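Local coordinates for acetolactate synthase isozyme 1 large subunit (Escherichia coli, PDB 6LPI), which binds thiamine diphosphate, a magnesium ion and flavin-adenine dinucleotide as the large subunit of an enzyme of the thiamine diphosphate-dependent family, at residues M207-K212 / L337-P342; A16-H21 / E146-M151. One frame throughout, in Å; residues are numbered along the deposited sequence.

Contact 1 (M207-K212 / L337-P342)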
loop_
_atom_site.group_PDB
_atom_site.type_symbol
_atom_site.label_atom_id
_atom_site.label_comp_id
_atom_site.label_asym_id
_atom_site.label_seq_id
_atom_site.Cartn_x
_atom_site.Cartn_y
_atom_site.Cartn_z
ATOM N N MET B 207 17.337 -24.982 6.266
ATOM C CA MET B 207 17.518 -24.047 7.362
ATOM C C MET B 207 16.313 -24.060 8.308
ATOM O O MET B 207 16.476 -24.014 9.534
ATOM C CB MET B 207 17.750 -22.663 6.774
ATOM C CG MET B 207 19.137 -22.536 6.165
ATOM S SD MET B 207 19.539 -20.844 5.754
ATOM C CE MET B 207 19.866 -20.209 7.389
ATOM N N ILE B 208 15.097 -24.186 7.762
ATOM C CA ILE B 208 13.898 -24.223 8.594
ATOM C C ILE B 208 13.852 -25.519 9.386
ATOM O O ILE B 208 13.504 -25.538 10.575
ATOM C CB ILE B 208 12.634 -24.056 7.728
ATOM C CG1 ILE B 208 12.464 -22.612 7.258
ATOM C CG2 ILE B 208 11.387 -24.538 8.468
ATOM C CD1 ILE B 208 11.566 -22.480 6.051
ATOM N N ASN B 209 14.238 -26.616 8.756
ATOM C CA ASN B 209 14.167 -27.882 9.456
ATOM C C ASN B 209 15.210 -27.966 10.562
ATOM O O ASN B 209 14.963 -28.593 11.596
ATOM C CB ASN B 209 14.336 -29.015 8.435
ATOM C CG ASN B 209 13.101 -29.209 7.566
ATOM O OD1 ASN B 209 12.034 -28.659 7.849
ATOM N ND2 ASN B 209 13.255 -29.948 6.480
ATOM N N ALA B 210 16.326 -27.262 10.417
ATOM C CA ALA B 210 17.409 -27.343 11.383
ATOM C C ALA B 210 17.400 -26.223 12.408
ATOM O O ALA B 210 18.281 -26.191 13.268
ATOM C CB ALA B 210 18.754 -27.351 10.652
ATOM N N ALA B 211 16.418 -25.330 12.370
ATOM C CA ALA B 211 16.433 -24.151 13.222
ATOM C C ALA B 211 15.858 -24.466 14.600
ATOM O O ALA B 211 14.856 -25.179 14.713
ATOM C CB ALA B 211 15.649 -23.024 12.565
ATOM N N LYS B 212 16.526 -23.973 15.659
ATOM C CA LYS B 212 16.006 -24.202 17.009
ATOM C C LYS B 212 14.804 -23.307 17.306
ATOM O O LYS B 212 13.831 -23.762 17.919
ATOM C CB LYS B 212 17.079 -23.938 18.084
ATOM C CG LYS B 212 18.520 -24.440 17.819
ATOM C CD LYS B 212 19.573 -23.975 18.910
ATOM C CE LYS B 212 20.383 -22.675 18.528
ATOM N NZ LYS B 212 21.552 -22.304 19.447
ATOM N N LEU B 337 8.767 -30.087 1.448
ATOM C CA LEU B 337 10.133 -30.337 1.875
ATOM C C LEU B 337 10.393 -29.913 3.313
ATOM O O LEU B 337 11.494 -30.151 3.822
ATOM C CB LEU B 337 11.116 -29.646 0.926
ATOM C CG LEU B 337 11.186 -30.387 -0.413
ATOM C CD1 LEU B 337 10.289 -29.772 -1.494
ATOM C CD2 LEU B 337 12.606 -30.467 -0.877
ATOM N N VAL B 338 9.420 -29.282 3.965
ATOM C CA VAL B 338 9.566 -28.808 5.338
ATOM C C VAL B 338 9.060 -29.900 6.270
ATOM O O VAL B 338 7.911 -30.325 6.157
ATOM C CB VAL B 338 8.778 -27.512 5.567
ATOM C CG1 VAL B 338 8.668 -27.224 7.070
ATOM C CG2 VAL B 338 9.354 -26.346 4.765
ATOM N N GLU B 339 9.907 -30.366 7.183
ATOM C CA GLU B 339 9.442 -31.368 8.134
ATOM C C GLU B 339 8.436 -30.769 9.119
ATOM O O GLU B 339 8.361 -29.554 9.321
ATOM C CB GLU B 339 10.615 -31.980 8.892
ATOM C CG GLU B 339 11.591 -32.740 8.008
ATOM C CD GLU B 339 13.035 -32.600 8.467
ATOM O OE1 GLU B 339 13.275 -31.944 9.504
ATOM O OE2 GLU B 339 13.931 -33.149 7.788
ATOM N N ALA B 340 7.622 -31.652 9.697
ATOM C CA ALA B 340 6.584 -31.301 10.670
ATOM C C ALA B 340 7.063 -31.621 12.087
ATOM O O ALA B 340 6.967 -32.766 12.534
ATOM C CB ALA B 340 5.289 -32.033 10.341
ATOM N N GLN B 341 7.612 -30.613 12.789
ATOM C CA GLN B 341 8.219 -30.616 14.122
ATOM C C GLN B 341 7.302 -29.993 15.172
ATOM O O GLN B 341 6.709 -28.931 14.935
ATOM C CB GLN B 341 9.539 -29.848 14.131
ATOM C CG GLN B 341 10.432 -30.082 12.944
ATOM C CD GLN B 341 11.791 -29.427 13.123
ATOM O OE1 GLN B 341 12.289 -29.308 14.243
ATOM N NE2 GLN B 341 12.395 -28.995 12.019
ATOM N N PRO B 342 7.191 -30.602 16.339
ATOM C CA PRO B 342 6.354 -30.025 17.396
ATOM C C PRO B 342 6.915 -28.707 17.953
ATOM O O PRO B 342 6.169 -27.908 18.520
ATOM C CB PRO B 342 6.375 -31.105 18.479
ATOM C CG PRO B 342 6.590 -32.376 17.732
ATOM C CD PRO B 342 7.486 -32.025 16.577
#

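Contact 2 (A16-H21 / E146-M151)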
loop_
_atom_site.group_PDB
_atom_site.type_symbol
_atom_site.label_atom_id
_atom_site.label_comp_id
_atom_site.label_asym_id
_atom_site.label_seq_id
_atom_site.Cartn_x
_atom_site.Cartn_y
_atom_site.Cartn_z
ATOM N N ALA B 16 -12.093 8.677 -26.565
ATOM C CA ALA B 16 -12.898 8.521 -25.353
ATOM C C ALA B 16 -13.705 7.221 -25.390
ATOM O O ALA B 16 -13.703 6.438 -24.423
ATOM C CB ALA B 16 -13.806 9.734 -25.175
ATOM N N GLU B 17 -14.402 6.973 -26.503
ATOM C CA GLU B 17 -15.149 5.726 -26.638
ATOM C C GLU B 17 -14.236 4.513 -26.547
ATOM O O GLU B 17 -14.642 3.478 -26.003
ATOM C CB GLU B 17 -15.950 5.702 -27.949
ATOM C CG GLU B 17 -16.954 6.835 -28.073
ATOM C CD GLU B 17 -17.604 6.916 -29.436
ATOM O OE1 GLU B 17 -17.017 6.370 -30.391
ATOM O OE2 GLU B 17 -18.711 7.505 -29.547
ATOM N N PHE B 18 -13.005 4.606 -27.051
ATOM C CA PHE B 18 -12.109 3.465 -26.901
ATOM C C PHE B 18 -11.722 3.254 -25.452
ATOM O O PHE B 18 -11.579 2.110 -25.006
ATOM C CB PHE B 18 -10.842 3.610 -27.724
ATOM C CG PHE B 18 -9.875 2.497 -27.478
ATOM C CD1 PHE B 18 -9.989 1.304 -28.160
ATOM C CD2 PHE B 18 -8.888 2.622 -26.519
ATOM C CE1 PHE B 18 -9.119 0.269 -27.913
ATOM C CE2 PHE B 18 -8.029 1.597 -26.267
ATOM C CZ PHE B 18 -8.144 0.416 -26.963
ATOM N N ILE B 19 -11.483 4.336 -24.717
ATOM C CA ILE B 19 -11.130 4.183 -23.311
ATOM C C ILE B 19 -12.236 3.440 -22.583
ATOM O O ILE B 19 -11.990 2.460 -21.866
ATOM C CB ILE B 19 -10.862 5.555 -22.674
ATOM C CG1 ILE B 19 -9.534 6.121 -23.160
ATOM C CG2 ILE B 19 -10.822 5.415 -21.176
ATOM C CD1 ILE B 19 -9.513 7.621 -23.136
ATOM N N VAL B 20 -13.480 3.879 -22.786
ATOM C CA VAL B 20 -14.608 3.231 -22.122
ATOM C C VAL B 20 -14.734 1.777 -22.552
ATOM O O VAL B 20 -14.958 0.889 -21.721
ATOM C CB VAL B 20 -15.907 4.008 -22.405
ATOM C CG1 VAL B 20 -17.099 3.280 -21.782
ATOM C CG2 VAL B 20 -15.784 5.411 -21.839
ATOM N N HIS B 21 -14.573 1.508 -23.848
ATOM C CA HIS B 21 -14.710 0.143 -24.339
ATOM C C HIS B 21 -13.658 -0.768 -23.724
ATOM O O HIS B 21 -13.963 -1.879 -23.269
ATOM C CB HIS B 21 -14.601 0.149 -25.855
ATOM C CG HIS B 21 -14.721 -1.202 -26.475
ATOM N ND1 HIS B 21 -13.829 -1.674 -27.414
ATOM C CD2 HIS B 21 -15.644 -2.179 -26.306
ATOM C CE1 HIS B 21 -14.197 -2.883 -27.797
ATOM N NE2 HIS B 21 -15.292 -3.213 -27.138
ATOM N N GLU B 146 -1.361 5.627 -29.895
ATOM C CA GLU B 146 -0.738 4.957 -28.754
ATOM C C GLU B 146 -1.737 4.462 -27.718
ATOM O O GLU B 146 -1.343 3.715 -26.823
ATOM C CB GLU B 146 0.288 5.864 -28.072
ATOM C CG GLU B 146 1.360 6.401 -29.018
ATOM C CD GLU B 146 2.283 7.428 -28.374
ATOM O OE1 GLU B 146 3.445 7.557 -28.831
ATOM O OE2 GLU B 146 1.850 8.095 -27.408
ATOM N N LEU B 147 -3.005 4.838 -27.822
ATOM C CA LEU B 147 -3.937 4.583 -26.731
ATOM C C LEU B 147 -4.169 3.095 -26.441
ATOM O O LEU B 147 -4.339 2.746 -25.261
ATOM C CB LEU B 147 -5.236 5.315 -27.026
ATOM C CG LEU B 147 -6.072 5.586 -25.797
ATOM C CD1 LEU B 147 -5.171 5.979 -24.647
ATOM C CD2 LEU B 147 -6.957 6.726 -26.124
ATOM N N PRO B 148 -4.262 2.184 -27.436
ATOM C CA PRO B 148 -4.364 0.753 -27.102
ATOM C C PRO B 148 -3.185 0.272 -26.269
ATOM O O PRO B 148 -3.386 -0.134 -25.119
ATOM C CB PRO B 148 -4.427 0.096 -28.480
ATOM C CG PRO B 148 -5.085 1.105 -29.314
ATOM C CD PRO B 148 -4.510 2.418 -28.869
ATOM N N GLN B 149 -1.959 0.364 -26.797
ATOM C CA GLN B 149 -0.817 -0.166 -26.054
ATOM C C GLN B 149 -0.755 0.436 -24.665
ATOM O O GLN B 149 -0.683 -0.290 -23.668
ATOM C CB GLN B 149 0.516 0.104 -26.766
ATOM C CG GLN B 149 1.046 -1.061 -27.619
ATOM C CD GLN B 149 0.883 -2.431 -26.954
ATOM O OE1 GLN B 149 0.490 -3.398 -27.617
ATOM N NE2 GLN B 149 1.164 -2.519 -25.648
ATOM N N VAL B 150 -0.854 1.764 -24.582
ATOM C CA VAL B 150 -0.829 2.455 -23.296
ATOM C C VAL B 150 -1.756 1.773 -22.311
ATOM O O VAL B 150 -1.322 1.260 -21.273
ATOM C CB VAL B 150 -1.177 3.942 -23.464
ATOM C CG1 VAL B 150 -1.703 4.521 -22.149
ATOM C CG2 VAL B 150 0.062 4.696 -23.939
ATOM N N MET B 151 -3.023 1.646 -22.670
ATOM C CA MET B 151 -3.921 1.145 -21.647
ATOM C C MET B 151 -3.627 -0.301 -21.345
ATOM O O MET B 151 -3.512 -0.671 -20.169
ATOM C CB MET B 151 -5.373 1.393 -22.024
ATOM C CG MET B 151 -5.515 2.862 -22.323
ATOM S SD MET B 151 -7.084 3.516 -21.832
ATOM C CE MET B 151 -8.136 2.528 -22.866
#

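Contact 1 (M207-K212 / L337-P342)
Asn209, late in helix 198-210, docks its side-chain amide on the backbone of Leu337 to Glu339, in the loop that follows helix 327-334. Helix 198-210 belongs to the Rossmann-like central domain, a parallel sheet flanked by helices, and the loop packs against it. The packed side is apolar: Ile208 CG2 meets Val338 CG1 at 4.1 Å, the two side chains crossing obliquely. Ile208 also rests on Leu278 and Ile280 of strand 278-282 and on Ile304 of strand 302-307, while Val338 touches Ala236, so this edge of the contact merges with the domain interior.

Beside that apolar pair the amide is gripped at both ends. Glu339 N gives a hydrogen bond to Asn209 OD1 at 2.8 Å, from a position 33° out of the amide carbonyl plane. On the other branch Asn209 ND2 donates to Leu337 O at 3.2 Å, a bond lying in the plane of the accepting carbonyl. Bonds at both OD1 and ND2 should hold the amide's rotation about chi2.

The outer side is more open to solvent. Glu339 is exposed; its chain, bent at chi2, brings the carboxylate over the Asn209 amide as a flat stack with the planes 10° apart, and OE1 lies 3.3 Å from Asn209 CB. Gln341, partly exposed, is a separate anchor to the helix backbone: it starts with CB directed at the helix and stays extended beyond CG, which carries its amide across. There Gln341 NE2 donates to Asn209 O at 2.6 Å, with an N-H...O angle of 146°.

Contact 2 (A16-H21 / E146-M151)
Phe18 and Ile19 of helix 15-25 face Leu147, Pro148 and Met151 of helix 147-159 in the N-terminal thiamine diphosphate-binding domain, an alpha/beta fold on a parallel sheet. The short segments run in broadly the same direction, 33° apart, and their axes come within 10.8 Å. Both helices pack on strand 166-171, Ile19 against Ile170 and Val150 against Ile168.

Leu147 comes first along helix 147-159. Its CG stands anti to the backbone N (chi1 -158°), and the CD2 branch reaches Ile19 CG1 at 4.0 Å, the two side chains crossing at about a right angle. Leu147 CG also lies 4.2 Å from Phe18 CD2 as the leucine and the aromatic side chain slide past each other in opposite directions.

Pro148 follows and takes the far end of the Phe18 ring. Phe18 CZ sits 3.8 Å from Pro148 CA and 3.9 Å from Pro148 CG, so the aromatic, met obliquely, touches two carbons of the pyrrolidine ring.

One turn after Leu147, Met151 turns its terminal methyl toward both Phe18 and the backbone of Ile19. Its chain is bent at chi2 and chi3, the last torsion (-62°) setting CE, which approaches Phe18 CE2 to 3.5 Å and also touches Ile19 CA; Met151 SD meets the Ile19 side chain at CG1, 3.8 Å away. Beyond the facing side chains, Ile19 also leans on Val42 of helix 40-47.

Every side chain in the interface is apolar, consistent with helices held side by side by van der Waals contact and burial of apolar surface, without hydrogen bonds between the two segments.

Overall arrangement
The two contacts sit in different domains, their centres about 51 Å apart and their nearest atoms about 37 Å apart, and they share no helix or strand. Contact 2 is mostly buried, between two helices that both touch strand 166-171 of the N-terminal domain, and they meet through apolar side chains with no hydrogen bond between the segments. Contact 1, on the central domain, is only partly buried and joins a helix to an irregular loop; a small apolar patch against the central strands gives way outward to amide, carboxylate and backbone groups. Directional hydrogen bonds thus tie a loop near the surface, whereas the buried pair relies on apolar contact.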